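PDB 4OVK: periplasmic binding protein from Veillonella parvula, which probably captures a solute in the periplasm and delivers it to an ABC transporter for uptake. Local coordinates for residues T132-D135 and I136-I140. Sequence-based numbering, arbitrary orientation.
Sequences TLED and IQNGI
The amide of Asn138 turns one face to the carbonyl of Glu134 a turn earlier: Asn138 CG stands 3.4 Å from Glu134 O, which lies over the amide plane rather than within it. ND2 of the same amide stands above the plane of the Glu134 carboxylate, displaced to the side of CG and OE2, with Asn138 ND2 to Glu134 OE2 at 3.7 Å, and the two planes are inclined by 62°, so this is packing of polar groups and not a stack. Both belong to the capped first turns of helix 133-147, which follows the outermost strand 125-128 of a parallel sheet in this periplasmic binding protein. Glu134 CG is trans to the backbone N (chi1 -161°), which sets the extended chain alongside Asn138, Glu134 CG itself touching Asn138 ND2. Replacing Asn138 by an alanine would probably uncover Glu134 O on this side and leave the carboxylate freer to turn.

Beneath these side chains, Asn138 N donates to Glu134 O at 2.9 Å and 172°. Gly139 N bonds to Asp135 O at 3.0 Å. The bond from Gln137 N to Leu133 O, 3.3 Å long, is weak. Ile136 CG1 packs against the Thr132 carbonyl, 3.7 Å from Thr132 O. Its apolar contact, with Leu133 CD1 4.4 Å from Ile136 CG1, is only a loose touch. Ile136 and Ile140 continue onto Ile44 of helix 41-49, while Leu133 meets Glu164 and Ile140 meets Ala153 of helix 150-170, so this helix start touches both. Thr132 is the N-cap, and the evidence is one bond: its OG1 accepts from Asp135 N at 3.0 Å.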
ATOM      1  N   THR A 132       0.455   2.243  10.743  1.00 45.73           N
ATOM      2  CA  THR A 132       1.168   1.012  11.091  1.00 41.42           C
ATOM      3  C   THR A 132       0.677  -0.200  10.310  1.00 39.37           C
ATOM      4  O   THR A 132      -0.358  -0.154   9.634  1.00 41.61           O
ATOM      5  CB  THR A 132       0.985   0.690  12.585  1.00 40.77           C
ATOM      6  OG1 THR A 132      -0.365   0.265  12.819  1.00 40.62           O
ATOM      7  CG2 THR A 132       1.291   1.926  13.449  1.00 44.97           C
ATOM      8  N   LEU A 133       1.419  -1.297  10.434  1.00 50.51           N
ATOM      9  CA  LEU A 133       1.003  -2.561   9.834  1.00 52.12           C
ATOM     10  C   LEU A 133      -0.058  -3.266  10.698  1.00 53.71           C
ATOM     11  O   LEU A 133      -0.877  -4.018  10.158  1.00 45.10           O
ATOM     12  CB  LEU A 133       2.214  -3.468   9.573  1.00 60.48           C
ATOM     13  CG  LEU A 133       2.100  -4.515   8.448  1.00 67.21           C
ATOM     14  CD1 LEU A 133       1.532  -3.931   7.152  1.00 58.08           C
ATOM     15  CD2 LEU A 133       3.463  -5.157   8.199  1.00 69.87           C
ATOM     16  N   GLU A 134      -0.054  -3.016  12.017  1.00 43.58           N
ATOM     17  CA  GLU A 134      -1.078  -3.596  12.913  1.00 41.46           C
ATOM     18  C   GLU A 134      -2.462  -3.004  12.634  1.00 34.88           C
ATOM     19  O   GLU A 134      -3.470  -3.709  12.730  1.00 34.87           O
ATOM     20  CB  GLU A 134      -0.733  -3.415  14.396  1.00 48.57           C
ATOM     21  CG  GLU A 134      -1.494  -4.384  15.309  1.00 57.27           C
ATOM     22  CD  GLU A 134      -1.407  -4.049  16.798  1.00 61.03           C
ATOM     23  OE1 GLU A 134      -0.566  -3.204  17.180  1.00 78.10           O
ATOM     24  OE2 GLU A 134      -2.179  -4.641  17.598  1.00 60.48           O
ATOM     25  N   ASP A 135      -2.502  -1.714  12.296  1.00 38.46           N
ATOM     26  CA  ASP A 135      -3.748  -1.036  11.909  1.00 37.64           C
ATOM     27  C   ASP A 135      -4.391  -1.693  10.691  1.00 32.91           C
ATOM     28  O   ASP A 135      -5.619  -1.810  10.628  1.00 31.45           O
ATOM     29  CB  ASP A 135      -3.497   0.456  11.611  1.00 43.81           C
ATOM     30  CG  ASP A 135      -3.204   1.281  12.870  1.00 48.49           C
ATOM     31  OD1 ASP A 135      -3.501   0.813  13.989  1.00 52.80           O
ATOM     32  OD2 ASP A 135      -2.682   2.412  12.731  1.00 60.19           O
ATOM     33  N   ILE A 136      -3.570  -2.117   9.728  1.00 30.47           N
ATOM     34  CA  ILE A 136      -4.086  -2.860   8.578  1.00 25.66           C
ATOM     35  C   ILE A 136      -4.764  -4.165   9.046  1.00 22.04           C
ATOM     36  O   ILE A 136      -5.889  -4.447   8.648  1.00 20.51           O
ATOM     37  CB  ILE A 136      -3.008  -3.172   7.510  1.00 27.37           C
ATOM     38  CG1 ILE A 136      -2.315  -1.892   6.993  1.00 33.32           C
ATOM     39  CG2 ILE A 136      -3.629  -3.937   6.350  1.00 25.81           C
ATOM     40  CD1 ILE A 136      -3.173  -0.997   6.113  1.00 36.23           C
ATOM     41  N   GLN A 137      -4.085  -4.943   9.888  0.50 21.99           N
ATOM     42  CA  GLN A 137      -4.628  -6.226  10.347  0.50 18.88           C
ATOM     43  C   GLN A 137      -5.923  -6.063  11.160  0.50 18.93           C
ATOM     44  O   GLN A 137      -6.895  -6.784  10.932  0.50 17.37           O
ATOM     45  CB  GLN A 137      -3.581  -6.995  11.161  0.50 19.43           C
ATOM     46  CG  GLN A 137      -2.402  -7.502  10.342  0.50 20.25           C
ATOM     47  CD  GLN A 137      -1.272  -8.012  11.220  0.50 21.41           C
ATOM     48  OE1 GLN A 137      -1.510  -8.560  12.298  0.50 25.99           O
ATOM     49  NE2 GLN A 137      -0.037  -7.829  10.764  0.50 21.26           N
ATOM     50  N   ASN A 138      -5.941  -5.119  12.094  1.00 20.04           N
ATOM     51  CA  ASN A 138      -7.150  -4.870  12.888  1.00 18.81           C
ATOM     52  C   ASN A 138      -8.303  -4.373  12.028  1.00 17.03           C
ATOM     53  O   ASN A 138      -9.463  -4.761  12.246  1.00 17.55           O
ATOM     54  CB  ASN A 138      -6.881  -3.880  14.026  1.00 23.07           C
ATOM     55  CG  ASN A 138      -5.909  -4.424  15.046  1.00 26.37           C
ATOM     56  OD1 ASN A 138      -5.863  -5.633  15.290  1.00 27.44           O
ATOM     57  ND2 ASN A 138      -5.122  -3.537  15.650  1.00 30.79           N
ATOM     58  N   GLY A 139      -7.981  -3.544  11.031  1.00 14.21           N
ATOM     59  CA  GLY A 139      -8.990  -3.070  10.078  1.00 14.89           C
ATOM     60  C   GLY A 139      -9.552  -4.199   9.224  1.00 14.70           C
ATOM     61  O   GLY A 139     -10.753  -4.264   8.964  1.00 13.33           O
ATOM     62  N   ILE A 140      -8.687  -5.117   8.808  1.00 14.94           N
ATOM     63  CA  ILE A 140      -9.146  -6.283   8.054  1.00 14.31           C
ATOM     64  C   ILE A 140     -10.116  -7.136   8.886  1.00 13.61           C
ATOM     65  O   ILE A 140     -11.138  -7.615   8.382  1.00 12.12           O
ATOM     66  CB  ILE A 140      -7.956  -7.111   7.550  1.00 14.74           C
ATOM     67  CG1 ILE A 140      -7.280  -6.353   6.409  1.00 18.17           C
ATOM     68  CG2 ILE A 140      -8.407  -8.481   7.093  1.00 14.80           C
ATOM     69  CD1 ILE A 140      -5.892  -6.855   6.086  1.00 19.90           C
TER